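Local atomic coordinates of putative O-acetylhomoserine (Thiol)-lyase (Campylobacter jejuni, PDB entry 4OC9), a protein that probably makes homocysteine from O-acetylhomoserine as a pyridoxal 5'-phosphate-dependent enzyme of the trans-sulfuration family. Residues I161-K166 against K331-K336; K236-P241 against P256-R261. One frame throughout, in Å; residues are numbered along the deposited sequence.

Contact 1: I161-K166 against K331-K336; sequences IADIEK and KKYFDK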
loop_
_atom_site.group_PDB
_atom_site.type_symbol
_atom_site.label_atom_id
_atom_site.label_comp_id
_atom_site.label_asym_id
_atom_site.label_seq_id
_atom_site.Cartn_x
_atom_site.Cartn_y
_atom_site.Cartn_z
ATOM N N ILE D 161 -23.278 -10.717 27.459
ATOM C CA ILE D 161 -22.325 -10.004 28.284
ATOM C C ILE D 161 -21.866 -10.829 29.468
ATOM O O ILE D 161 -22.667 -11.312 30.277
ATOM C CB ILE D 161 -22.904 -8.692 28.791
ATOM C CG1 ILE D 161 -23.308 -7.826 27.608
ATOM C CG2 ILE D 161 -21.872 -7.975 29.645
ATOM C CD1 ILE D 161 -23.923 -6.485 27.967
ATOM N N ALA D 162 -20.556 -10.922 29.597
ATOM C CA ALA D 162 -19.935 -11.675 30.682
ATOM C C ALA D 162 -19.817 -10.834 31.947
ATOM O O ALA D 162 -19.477 -9.644 31.880
ATOM C CB ALA D 162 -18.548 -12.138 30.248
ATOM N N ASP D 163 -20.074 -11.447 33.096
ATOM C CA ASP D 163 -19.962 -10.757 34.365
ATOM C C ASP D 163 -18.478 -10.920 34.702
ATOM O O ASP D 163 -18.053 -11.820 35.430
ATOM C CB ASP D 163 -20.886 -11.354 35.423
ATOM C CG ASP D 163 -20.952 -10.508 36.680
ATOM O OD1 ASP D 163 -20.055 -9.659 36.909
ATOM O OD2 ASP D 163 -21.917 -10.698 37.465
ATOM N N ILE D 164 -17.703 -9.990 34.180
ATOM C CA ILE D 164 -16.252 -9.996 34.330
ATOM C C ILE D 164 -15.735 -10.115 35.760
ATOM O O ILE D 164 -14.886 -10.968 36.011
ATOM C CB ILE D 164 -15.607 -8.805 33.620
ATOM C CG1 ILE D 164 -16.031 -8.777 32.148
ATOM C CG2 ILE D 164 -14.096 -8.915 33.723
ATOM C CD1 ILE D 164 -15.537 -7.566 31.375
ATOM N N GLU D 165 -16.228 -9.283 36.675
ATOM C CA GLU D 165 -15.786 -9.343 38.087
ATOM C C GLU D 165 -15.843 -10.753 38.709
ATOM O O GLU D 165 -14.950 -11.123 39.463
ATOM C CB GLU D 165 -16.594 -8.422 38.987
ATOM C CG GLU D 165 -16.425 -6.950 38.701
ATOM C CD GLU D 165 -17.243 -6.102 39.649
ATOM O OE1 GLU D 165 -17.864 -6.683 40.586
ATOM O OE2 GLU D 165 -17.265 -4.869 39.459
ATOM N N LYS D 166 -16.895 -11.503 38.387
ATOM C CA LYS D 166 -17.063 -12.857 38.903
ATOM C C LYS D 166 -16.125 -13.824 38.264
ATOM O O LYS D 166 -15.703 -14.777 38.909
ATOM C CB LYS D 166 -18.499 -13.316 38.758
ATOM C CG LYS D 166 -19.423 -12.486 39.609
ATOM C CD LYS D 166 -20.851 -12.977 39.551
ATOM C CE LYS D 166 -21.715 -12.095 40.447
ATOM N NZ LYS D 166 -23.142 -12.508 40.438
ATOM N N LYS D 331 -25.611 -2.138 31.833
ATOM C CA LYS D 331 -25.571 -0.920 32.644
ATOM C C LYS D 331 -24.411 -0.949 33.633
ATOM O O LYS D 331 -23.846 0.072 33.968
ATOM C CB LYS D 331 -26.889 -0.718 33.416
ATOM C CG LYS D 331 -28.125 -0.416 32.565
ATOM C CD LYS D 331 -27.972 0.904 31.816
ATOM C CE LYS D 331 -29.210 1.238 31.006
ATOM N NZ LYS D 331 -29.138 2.548 30.332
ATOM N N LYS D 332 -24.062 -2.126 34.114
ATOM C CA LYS D 332 -22.975 -2.250 35.082
ATOM C C LYS D 332 -21.573 -2.039 34.511
ATOM O O LYS D 332 -20.753 -1.365 35.117
ATOM C CB LYS D 332 -23.022 -3.616 35.746
ATOM C CG LYS D 332 -21.970 -3.792 36.814
ATOM C CD LYS D 332 -22.016 -5.184 37.419
ATOM C CE LYS D 332 -20.929 -5.355 38.471
ATOM N NZ LYS D 332 -20.880 -6.747 38.999
ATOM N N TYR D 333 -21.317 -2.608 33.350
ATOM C CA TYR D 333 -19.996 -2.488 32.737
ATOM C C TYR D 333 -19.771 -1.461 31.620
ATOM O O TYR D 333 -18.621 -1.099 31.360
ATOM C CB TYR D 333 -19.558 -3.832 32.234
ATOM C CG TYR D 333 -19.345 -4.837 33.323
ATOM C CD1 TYR D 333 -18.180 -4.824 34.064
ATOM C CD2 TYR D 333 -20.259 -5.850 33.562
ATOM C CE1 TYR D 333 -17.961 -5.745 35.064
ATOM C CE2 TYR D 333 -20.038 -6.776 34.544
ATOM C CZ TYR D 333 -18.876 -6.726 35.296
ATOM O OH TYR D 333 -18.647 -7.687 36.285
ATOM N N PHE D 334 -20.823 -0.970 30.975
ATOM C CA PHE D 334 -20.673 0.018 29.857
ATOM C C PHE D 334 -20.960 1.461 30.303
ATOM O O PHE D 334 -22.117 1.875 30.368
ATOM C CB PHE D 334 -21.562 -0.410 28.698
ATOM C CG PHE D 334 -21.117 -1.672 28.027
ATOM C CD1 PHE D 334 -21.283 -2.900 28.639
ATOM C CD2 PHE D 334 -20.613 -1.645 26.753
ATOM C CE1 PHE D 334 -20.901 -4.066 28.014
ATOM C CE2 PHE D 334 -20.235 -2.817 26.116
ATOM C CZ PHE D 334 -20.377 -4.032 26.751
ATOM N N ASP D 335 -19.895 2.203 30.615
ATOM C CA ASP D 335 -20.010 3.574 31.109
ATOM C C ASP D 335 -20.650 4.616 30.183
ATOM O O ASP D 335 -21.355 5.508 30.675
ATOM C CB ASP D 335 -18.664 4.068 31.638
ATOM C CG ASP D 335 -18.171 3.275 32.864
ATOM O OD1 ASP D 335 -18.914 2.424 33.399
ATOM O OD2 ASP D 335 -17.016 3.531 33.303
ATOM N N LYS D 336 -20.395 4.524 28.876
ATOM C CA LYS D 336 -20.955 5.479 27.899
ATOM C C LYS D 336 -22.354 5.180 27.294
ATOM O O LYS D 336 -22.868 5.840 26.374
ATOM C CB LYS D 336 -19.965 5.672 26.759
ATOM C CG LYS D 336 -18.741 6.501 27.105
ATOM C CD LYS D 336 -17.878 6.720 25.874
ATOM C CE LYS D 336 -16.666 7.701 26.028
ATOM N NZ LYS D 336 -15.792 7.582 27.239
HETATM O O HOH W 1 -23.212 -8.058 38.682
#
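Tyr333 presents the hydroxyl edge of its ring to Asp163, whose OD1 lies in the ring plane, while the CG of Lys332 sits over one face, 4.2 Å above the plane and toward the rim. His195 adds an edge-to-face ring contact. The Asp163 carboxylate is turned 71° from the ring. Tyr333 OH donates to Asp163 OD1 over a short 2.5 Å, meeting it nearly along the C-O axis, and accepts from Glu165 N at 2.9 Å with an N-H...O angle of 159°. The hydroxyl is thus gripped by two bonds, and it takes up an N-H of the first turn of helix 164-174. Asp163, at the N-cap position, makes no capping bond with its own side chain; its CG stands anti to the backbone N (chi1 -171°), and from there OD1 reaches the tyrosine hydroxyl. The extended Lys332 brings NZ 3.4 Å from Glu165 OE1, a salt bridge with a weak hydrogen bond, and a water bridges NZ to Asp163 OD2. Deeper in, Ile161 CD1 and Phe334 CE1 meet tip to tip at 3.9 Å. Asp163 is also the centre of an inverse gamma turn. The contact joins the start of a helix beside the seven-stranded sheet to the end of helix 327-333, which precedes a strand of the five-stranded sheet, consistent with the interface between the large and small domains of fold-type I pyridoxal-phosphate enzymes.

Contact 2: K236-P241 against P256-R261; sequences KAFNTP and PIFSIR
Ala237 lays its CB over the centre of the Arg261 guanidinium, 3.7 Å from CZ, so that a small apolar group covers one face of the flat cation. Phe238 comes to the same group at its edge: CZ of the ring is 3.9 Å from Arg261 NE, near the guanidinium plane, and ring and guanidinium stand 84° apart. The two neighbouring residues of the loop therefore touch one arginine on a face and at an edge. The polar end of Arg261 is held from elsewhere, since NH2 donates to the backbone O of Asn94; the chain bends at chi3 (89°), which places NE beside the Phe238 ring.

Further along the ring, Phe238 CD1 packs on the CD1 of Ile257 at 3.6 Å, the two side chains crossing at a slant. Ile257 has its CG1 between the backbone N and the carbonyl carbon (chi1 71°), and from there CG1 also lies beside Phe238 CD1. The carbonyl O of Ile257 approaches the edge of the phenyl ring in its plane, 3.5 Å from CE1, while also accepting the helical bond from Arg261 N. Phe258 CA lies 3.8 Å from the same CE1.

On the loop side, Lys236 O takes two donors from opposite faces of its plane, Asn239 N and Thr240 OG1, the latter at 2.9 Å. This ties the backbone into a turn that carries Ala237 and Phe238.

Phe238 and Ile257 both rest on Leu229 of helix 225-229, and Phe258 meets Leu225 and Leu229 there. The loop thus packs on the first turn of helix 257-270, whose Ser259 leans on strand 77-81 and hydrogen-bonds Glu221 at the end of strand 217-221.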
loop_
_atom_site.group_PDB
_atom_site.type_symbol
_atom_site.label_atom_id
_atom_site.label_comp_id
_atom_site.label_asym_id
_atom_site.label_seq_id
_atom_site.Cartn_x
_atom_site.Cartn_y
_atom_site.Cartn_z
ATOM N N LYS D 236 5.158 -23.137 34.182
ATOM C CA LYS D 236 6.599 -23.454 34.140
ATOM C C LYS D 236 7.378 -22.872 32.957
ATOM O O LYS D 236 8.549 -22.529 33.120
ATOM C CB LYS D 236 6.845 -24.935 34.386
ATOM C CG LYS D 236 6.482 -25.225 35.833
ATOM C CD LYS D 236 6.569 -26.659 36.266
ATOM C CE LYS D 236 6.001 -26.731 37.678
ATOM N NZ LYS D 236 5.815 -28.108 38.202
ATOM N N ALA D 237 6.717 -22.656 31.819
ATOM C CA ALA D 237 7.394 -22.081 30.654
ATOM C C ALA D 237 7.984 -20.714 31.004
ATOM O O ALA D 237 8.999 -20.311 30.449
ATOM C CB ALA D 237 6.434 -21.963 29.500
ATOM N N PHE D 238 7.385 -20.015 31.954
ATOM C CA PHE D 238 7.883 -18.690 32.375
ATOM C C PHE D 238 8.809 -18.727 33.605
ATOM O O PHE D 238 9.242 -17.689 34.111
ATOM C CB PHE D 238 6.690 -17.753 32.673
ATOM C CG PHE D 238 5.833 -17.465 31.478
ATOM C CD1 PHE D 238 6.147 -16.405 30.630
ATOM C CD2 PHE D 238 4.740 -18.253 31.174
ATOM C CE1 PHE D 238 5.375 -16.132 29.509
ATOM C CE2 PHE D 238 3.968 -17.988 30.046
ATOM C CZ PHE D 238 4.281 -16.929 29.220
ATOM N N ASN D 239 9.172 -19.929 34.036
ATOM C CA ASN D 239 10.022 -20.110 35.226
ATOM C C ASN D 239 11.063 -21.202 35.119
ATOM O O ASN D 239 11.508 -21.728 36.124
ATOM C CB ASN D 239 9.078 -20.427 36.403
ATOM C CG ASN D 239 8.158 -19.274 36.726
ATOM O OD1 ASN D 239 8.607 -18.240 37.229
ATOM N ND2 ASN D 239 6.856 -19.467 36.512
ATOM N N THR D 240 11.442 -21.559 33.903
ATOM C CA THR D 240 12.412 -22.601 33.704
ATOM C C THR D 240 13.381 -22.238 32.603
ATOM O O THR D 240 12.971 -21.656 31.618
ATOM C CB THR D 240 11.710 -23.881 33.225
ATOM O OG1 THR D 240 10.662 -24.237 34.119
ATOM C CG2 THR D 240 12.665 -25.067 33.090
ATOM N N PRO D 241 14.663 -22.628 32.749
ATOM C CA PRO D 241 15.623 -22.315 31.697
ATOM C C PRO D 241 15.103 -22.854 30.368
ATOM O O PRO D 241 14.634 -23.991 30.308
ATOM C CB PRO D 241 16.884 -23.068 32.126
ATOM C CG PRO D 241 16.752 -23.222 33.594
ATOM C CD PRO D 241 15.283 -23.368 33.863
ATOM N N PRO D 256 7.738 -7.228 30.217
ATOM C CA PRO D 256 6.474 -7.966 30.172
ATOM C C PRO D 256 6.803 -9.304 29.537
ATOM O O PRO D 256 6.841 -9.425 28.310
ATOM C CB PRO D 256 5.582 -7.095 29.279
ATOM C CG PRO D 256 6.530 -6.267 28.481
ATOM C CD PRO D 256 7.716 -6.030 29.364
ATOM N N ILE D 257 7.017 -10.310 30.373
ATOM C CA ILE D 257 7.403 -11.635 29.881
ATOM C C ILE D 257 6.385 -12.363 29.015
ATOM O O ILE D 257 6.760 -13.173 28.183
ATOM C CB ILE D 257 7.925 -12.547 31.015
ATOM C CG1 ILE D 257 6.810 -12.985 31.957
ATOM C CG2 ILE D 257 9.053 -11.838 31.765
ATOM C CD1 ILE D 257 7.298 -13.923 33.045
ATOM N N PHE D 258 5.100 -12.064 29.203
ATOM C CA PHE D 258 4.058 -12.715 28.396
ATOM C C PHE D 258 4.256 -12.271 26.938
ATOM O O PHE D 258 4.323 -13.102 26.024
ATOM C CB PHE D 258 2.662 -12.351 28.889
ATOM C CG PHE D 258 1.553 -12.918 28.045
ATOM C CD1 PHE D 258 1.106 -12.231 26.893
ATOM C CD2 PHE D 258 0.906 -14.073 28.408
ATOM C CE1 PHE D 258 0.055 -12.723 26.130
ATOM C CE2 PHE D 258 -0.145 -14.580 27.639
ATOM C CZ PHE D 258 -0.567 -13.899 26.500
ATOM N N SER D 259 4.385 -10.959 26.750
ATOM C CA SER D 259 4.582 -10.386 25.419
ATOM C C SER D 259 5.943 -10.818 24.839
ATOM O O SER D 259 6.055 -11.105 23.643
ATOM C CB SER D 259 4.452 -8.862 25.455
ATOM O OG SER D 259 3.135 -8.486 25.835
ATOM N N ILE D 260 6.965 -10.855 25.688
ATOM C CA ILE D 260 8.290 -11.265 25.237
ATOM C C ILE D 260 8.248 -12.659 24.669
ATOM O O ILE D 260 8.823 -12.912 23.615
ATOM C CB ILE D 260 9.341 -11.212 26.365
ATOM C CG1 ILE D 260 9.642 -9.762 26.768
ATOM C CG2 ILE D 260 10.640 -11.862 25.939
ATOM C CD1 ILE D 260 10.168 -8.845 25.661
ATOM N N ARG D 261 7.546 -13.567 25.335
ATOM C CA ARG D 261 7.507 -14.916 24.821
ATOM C C ARG D 261 6.771 -14.938 23.480
ATOM O O ARG D 261 7.168 -15.626 22.566
ATOM C CB ARG D 261 6.977 -15.942 25.853
ATOM C CG ARG D 261 7.320 -17.354 25.387
ATOM C CD ARG D 261 7.289 -18.490 26.430
ATOM N NE ARG D 261 6.032 -19.153 26.610
ATOM C CZ ARG D 261 5.719 -20.379 26.185
ATOM N NH1 ARG D 261 6.579 -21.221 25.610
ATOM N NH2 ARG D 261 4.503 -20.805 26.440
#

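Overall arrangement
Contacts 1 and 2 do not touch: their centres are 31 Å apart and their nearest atoms about 16 Å. Contact 2 falls between the two segments of contact 1 along the chain. The same interval holds Lys206, which carries the pyridoxal phosphate in the crystal and follows strand 199-203. Both contacts adjoin the seven-stranded sheet, contact 1 at the interior strand 146-152 through Phe151, contact 2 at one edge of it, strands 77-81 and 217-221. Contact 1 probably joins the domain of that sheet to the C-terminal one, whereas contact 2 fastens a local loop. Neither is touched by another subunit of the tetramer.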